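Local coordinates for protein DMATS type aromatic prenyltransferase (Micromonospora olivasterospora, PDB 6ZRY) that probably transfers a dimethylallyl group to the indole ring of tryptophan, as expected of a DMATS-type aromatic prenyltransferase with an ABBA-barrel fold, at residues 87-99 with 122-135. Numbering follows the deposited sequence. Where two conformers were deposited one is given.
Sequences GPLANLSATRGFL and TDDPQGDFAMWCSL
Met-131 enters a hollow in helix 88-99 lined by Leu-92, Thr-95, Arg-96 and Leu-99, residues spaced three and four apart. With CG anti to the backbone N (chi1 177°) its chain leaves the strand extended, and only the bend at the thioether turns the methyl aside. Leu-92 crosses it at about a right angle, CD1 lying 3.6 Å from Met-131 CB, while Leu-99 slides past in the opposite direction and brings CD1 to 3.8 Å from Met-131 SD. Arg-96 adds its CB at 3.9 Å from the same sulfur; its charged end turns off elsewhere, NE in a salt bridge to Asp-100. Thr-95 lays its methyl on the strand backbone, CG2 3.6 Å from Met-131 O, while OG1 donates to Asn-91 O and accepts from Thr-81 N.

Helix and strand axes approach to 8.1 Å at 34°, as suits a helix lying on the outside of the ABBA barrel, whose antiparallel strands curl round the substrate. The alternation of strand 131-135 fits: Met-131 and Cys-133 point at the helix, whereas Trp-132 points away and touches the bound tryptophan. Further along, Cys-133 SG sits in a notch between Leu-99 CD2, 3.7 Å away, and the edge of the Phe-98 ring, 88° off the ring normal; Leu-35 of helix 26-36 touches both Phe-98 and Cys-133.

Ala-130 CB lies against the fork of Leu-92, 3.8 Å from its CD2. Near the helix start, the Pro-125 ring fits between Pro-88 and Leu-89, its CG 3.7 Å from Pro-88 CB. One water bridges the two segments there, accepting from Asn-91 ND2 and donating to Asp-128 O.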
loop_
_atom_site.group_PDB
_atom_site.type_symbol
_atom_site.label_atom_id
_atom_site.label_comp_id
_atom_site.label_asym_id
_atom_site.label_seq_id
_atom_site.Cartn_x
_atom_site.Cartn_y
_atom_site.Cartn_z
ATOM N N GLY A 87 -13.606 14.435 -6.223
ATOM C CA GLY A 87 -14.420 13.365 -6.806
ATOM C C GLY A 87 -13.572 12.350 -7.560
ATOM O O GLY A 87 -12.414 12.582 -7.858
ATOM N N PRO A 88 -14.146 11.186 -7.911
ATOM C CA PRO A 88 -13.386 10.103 -8.542
ATOM C C PRO A 88 -12.541 10.493 -9.780
ATOM O O PRO A 88 -11.357 10.144 -9.866
ATOM C CB PRO A 88 -14.515 9.146 -8.991
ATOM C CG PRO A 88 -15.636 9.380 -7.991
ATOM C CD PRO A 88 -15.570 10.857 -7.697
ATOM N N LEU A 89 -13.158 11.194 -10.725
ATOM C CA LEU A 89 -12.515 11.558 -12.015
ATOM C C LEU A 89 -11.538 12.724 -11.795
ATOM O O LEU A 89 -10.446 12.669 -12.345
ATOM C CB LEU A 89 -13.604 11.913 -13.028
ATOM C CG LEU A 89 -13.184 11.906 -14.498
ATOM C CD1 LEU A 89 -12.638 10.550 -14.933
ATOM C CD2 LEU A 89 -14.361 12.300 -15.375
ATOM N N ALA A 90 -11.933 13.701 -11.007
ATOM C CA ALA A 90 -11.146 14.913 -10.672
ATOM C C ALA A 90 -9.885 14.502 -9.876
ATOM O O ALA A 90 -8.807 15.070 -10.126
ATOM C CB ALA A 90 -12.010 15.869 -9.904
ATOM N N ASN A 91 -10.024 13.494 -8.986
ATOM C CA ASN A 91 -8.916 12.954 -8.153
ATOM C C ASN A 91 -7.919 12.242 -9.071
ATOM O O ASN A 91 -6.733 12.417 -8.914
ATOM C CB ASN A 91 -9.411 12.006 -7.043
ATOM C CG ASN A 91 -10.379 12.591 -6.042
ATOM O OD1 ASN A 91 -10.585 13.815 -5.956
ATOM N ND2 ASN A 91 -10.971 11.719 -5.227
ATOM N N LEU A 92 -8.401 11.418 -9.997
ATOM C CA LEU A 92 -7.557 10.733 -11.001
ATOM C C LEU A 92 -6.746 11.770 -11.784
ATOM O O LEU A 92 -5.508 11.631 -11.876
ATOM C CB LEU A 92 -8.473 9.912 -11.924
ATOM C CG LEU A 92 -7.824 9.376 -13.181
ATOM C CD1 LEU A 92 -6.592 8.565 -12.861
ATOM C CD2 LEU A 92 -8.820 8.552 -13.996
ATOM N N SER A 93 -7.421 12.785 -12.330
ATOM C CA SER A 93 -6.787 13.874 -13.115
ATOM C C SER A 93 -5.668 14.540 -12.297
ATOM O O SER A 93 -4.537 14.644 -12.813
ATOM C CB SER A 93 -7.804 14.877 -13.534
ATOM O OG SER A 93 -7.229 15.816 -14.413
ATOM N N ALA A 94 -5.963 14.923 -11.054
ATOM C CA ALA A 94 -5.006 15.617 -10.158
ATOM C C ALA A 94 -3.830 14.671 -9.829
ATOM O O ALA A 94 -2.658 15.119 -9.836
ATOM C CB ALA A 94 -5.722 16.122 -8.910
ATOM N N THR A 95 -4.109 13.397 -9.536
ATOM C CA THR A 95 -3.050 12.453 -9.155
ATOM C C THR A 95 -2.156 12.203 -10.370
ATOM O O THR A 95 -0.921 12.249 -10.231
ATOM C CB THR A 95 -3.657 11.194 -8.523
ATOM O OG1 THR A 95 -4.424 11.582 -7.380
ATOM C CG2 THR A 95 -2.601 10.206 -8.133
ATOM N N ARG A 96 -2.747 11.947 -11.534
ATOM C CA ARG A 96 -1.960 11.689 -12.754
ATOM C C ARG A 96 -1.169 12.956 -13.110
ATOM O O ARG A 96 0.016 12.822 -13.446
ATOM C CB ARG A 96 -2.851 11.225 -13.903
ATOM C CG ARG A 96 -2.057 10.619 -15.044
ATOM C CD ARG A 96 -2.861 10.501 -16.319
ATOM N NE ARG A 96 -1.974 10.692 -17.446
ATOM C CZ ARG A 96 -2.367 10.820 -18.701
ATOM N NH1 ARG A 96 -1.468 10.983 -19.653
ATOM N NH2 ARG A 96 -3.655 10.784 -19.003
ATOM N N GLY A 97 -1.794 14.139 -12.982
ATOM C CA GLY A 97 -1.127 15.434 -13.176
ATOM C C GLY A 97 0.144 15.538 -12.348
ATOM O O GLY A 97 1.188 15.863 -12.895
ATOM N N PHE A 98 0.072 15.192 -11.068
ATOM C CA PHE A 98 1.242 15.192 -10.166
ATOM C C PHE A 98 2.313 14.225 -10.675
ATOM O O PHE A 98 3.478 14.594 -10.754
ATOM C CB PHE A 98 0.819 14.839 -8.739
ATOM C CG PHE A 98 1.960 14.531 -7.836
ATOM C CD1 PHE A 98 2.835 15.522 -7.442
ATOM C CD2 PHE A 98 2.176 13.233 -7.381
ATOM C CE1 PHE A 98 3.907 15.229 -6.630
ATOM C CE2 PHE A 98 3.235 12.959 -6.540
ATOM C CZ PHE A 98 4.097 13.949 -6.168
ATOM N N LEU A 99 1.926 12.973 -10.929
ATOM C CA LEU A 99 2.866 11.933 -11.368
ATOM C C LEU A 99 3.503 12.330 -12.708
ATOM O O LEU A 99 4.721 12.155 -12.842
ATOM C CB LEU A 99 2.128 10.587 -11.460
ATOM C CG LEU A 99 1.833 9.938 -10.110
ATOM C CD1 LEU A 99 0.847 8.803 -10.258
ATOM C CD2 LEU A 99 3.105 9.460 -9.468
ATOM N N THR A 122 -11.707 5.655 -18.291
ATOM C CA THR A 122 -13.184 5.677 -18.265
ATOM C C THR A 122 -13.628 7.006 -17.683
ATOM O O THR A 122 -12.946 7.520 -16.759
ATOM C CB THR A 122 -13.766 4.488 -17.493
ATOM O OG1 THR A 122 -15.190 4.619 -17.510
ATOM C CG2 THR A 122 -13.268 4.397 -16.064
ATOM N N ASP A 123 -14.699 7.561 -18.248
ATOM C CA ASP A 123 -15.291 8.848 -17.822
ATOM C C ASP A 123 -16.047 8.661 -16.517
ATOM O O ASP A 123 -16.218 9.657 -15.815
ATOM C CB ASP A 123 -16.217 9.412 -18.898
ATOM C CG ASP A 123 -15.485 10.335 -19.837
ATOM O OD1 ASP A 123 -14.344 10.753 -19.471
ATOM O OD2 ASP A 123 -16.049 10.649 -20.911
ATOM N N ASP A 124 -16.471 7.434 -16.220
ATOM C CA ASP A 124 -17.272 7.098 -15.024
ATOM C C ASP A 124 -16.521 6.069 -14.169
ATOM O O ASP A 124 -16.972 4.942 -14.028
ATOM C CB ASP A 124 -18.642 6.597 -15.469
ATOM C CG ASP A 124 -19.770 7.194 -14.663
ATOM O OD1 ASP A 124 -20.740 7.656 -15.283
ATOM O OD2 ASP A 124 -19.651 7.226 -13.419
ATOM N N PRO A 125 -15.363 6.424 -13.564
ATOM C CA PRO A 125 -14.603 5.471 -12.748
ATOM C C PRO A 125 -15.456 4.956 -11.584
ATOM O O PRO A 125 -16.154 5.777 -10.965
ATOM C CB PRO A 125 -13.401 6.266 -12.237
ATOM C CG PRO A 125 -13.845 7.713 -12.351
ATOM C CD PRO A 125 -14.751 7.757 -13.563
ATOM N N GLN A 126 -15.378 3.644 -11.319
ATOM C CA GLN A 126 -16.122 2.940 -10.262
ATOM C C GLN A 126 -15.218 2.772 -9.040
ATOM O O GLN A 126 -13.993 2.700 -9.220
ATOM C CB GLN A 126 -16.614 1.611 -10.805
ATOM C CG GLN A 126 -17.467 1.773 -12.051
ATOM C CD GLN A 126 -18.565 2.764 -11.797
ATOM O OE1 GLN A 126 -19.440 2.539 -10.964
ATOM N NE2 GLN A 126 -18.493 3.903 -12.467
ATOM N N GLY A 127 -15.822 2.681 -7.853
ATOM C CA GLY A 127 -15.092 2.460 -6.591
ATOM C C GLY A 127 -14.518 3.758 -6.074
ATOM O O GLY A 127 -14.847 4.833 -6.652
ATOM N N ASP A 128 -13.700 3.725 -5.029
ATOM C CA ASP A 128 -13.336 5.010 -4.371
ATOM C C ASP A 128 -12.007 5.542 -4.905
ATOM O O ASP A 128 -11.552 6.554 -4.361
ATOM C CB ASP A 128 -13.418 4.941 -2.844
ATOM C CG ASP A 128 -12.487 3.960 -2.197
ATOM O OD1 ASP A 128 -11.842 3.184 -2.943
ATOM O OD2 ASP A 128 -12.394 3.991 -0.935
ATOM N N PHE A 129 -11.443 4.947 -5.952
ATOM C CA PHE A 129 -10.243 5.496 -6.644
ATOM C C PHE A 129 -10.072 4.859 -8.027
ATOM O O PHE A 129 -10.674 3.828 -8.300
ATOM C CB PHE A 129 -9.001 5.277 -5.777
ATOM C CG PHE A 129 -8.406 3.893 -5.864
ATOM C CD1 PHE A 129 -9.064 2.802 -5.308
ATOM C CD2 PHE A 129 -7.180 3.687 -6.477
ATOM C CE1 PHE A 129 -8.521 1.535 -5.389
ATOM C CE2 PHE A 129 -6.634 2.410 -6.561
ATOM C CZ PHE A 129 -7.294 1.343 -6.002
ATOM N N ALA A 130 -9.294 5.519 -8.874
ATOM C CA ALA A 130 -8.808 5.033 -10.169
ATOM C C ALA A 130 -7.285 4.899 -10.108
ATOM O O ALA A 130 -6.766 3.879 -10.607
ATOM C CB ALA A 130 -9.256 5.977 -11.273
ATOM N N MET A 131 -6.584 5.840 -9.452
ATOM C CA MET A 131 -5.094 5.848 -9.425
ATOM C C MET A 131 -4.595 6.431 -8.096
ATOM O O MET A 131 -4.967 7.578 -7.763
ATOM C CB MET A 131 -4.541 6.688 -10.577
ATOM C CG MET A 131 -3.016 6.814 -10.590
ATOM S SD MET A 131 -2.442 7.945 -11.885
ATOM C CE MET A 131 -2.745 6.950 -13.343
ATOM N N TRP A 132 -3.770 5.678 -7.388
ATOM C CA TRP A 132 -3.010 6.164 -6.230
ATOM C C TRP A 132 -1.532 6.182 -6.597
ATOM O O TRP A 132 -1.146 5.591 -7.599
ATOM C CB TRP A 132 -3.267 5.312 -4.984
ATOM C CG TRP A 132 -4.611 5.504 -4.341
ATOM C CD1 TRP A 132 -5.579 6.404 -4.664
ATOM C CD2 TRP A 132 -5.151 4.705 -3.289
ATOM N NE1 TRP A 132 -6.664 6.250 -3.841
ATOM C CE2 TRP A 132 -6.446 5.194 -3.014
ATOM C CE3 TRP A 132 -4.673 3.618 -2.555
ATOM C CZ2 TRP A 132 -7.254 4.653 -2.020
ATOM C CZ3 TRP A 132 -5.475 3.069 -1.580
ATOM C CH2 TRP A 132 -6.758 3.576 -1.321
ATOM N N CYS A 133 -0.757 6.833 -5.772
ATOM C CA CYS A 133 0.677 7.108 -5.910
ATOM C C CYS A 133 1.377 6.469 -4.703
ATOM O O CYS A 133 0.808 6.606 -3.607
ATOM C CB CYS A 133 0.857 8.638 -5.859
ATOM S SG CYS A 133 2.554 9.136 -5.872
ATOM N N SER A 134 2.525 5.812 -4.890
ATOM C CA SER A 134 3.476 5.454 -3.801
ATOM C C SER A 134 4.810 6.170 -4.062
ATOM O O SER A 134 5.325 6.047 -5.148
ATOM C CB SER A 134 3.640 3.947 -3.668
ATOM O OG SER A 134 4.474 3.633 -2.594
ATOM N N LEU A 135 5.289 6.918 -3.085
ATOM C CA LEU A 135 6.596 7.622 -3.090
ATOM C C LEU A 135 7.538 6.785 -2.247
ATOM O O LEU A 135 7.131 6.422 -1.132
ATOM C CB LEU A 135 6.443 9.021 -2.493
ATOM C CG LEU A 135 5.417 9.948 -3.144
ATOM C CD1 LEU A 135 5.212 11.194 -2.315
ATOM C CD2 LEU A 135 5.832 10.324 -4.532
HETATM O O HOH W 1 -10.266 8.932 -5.465
#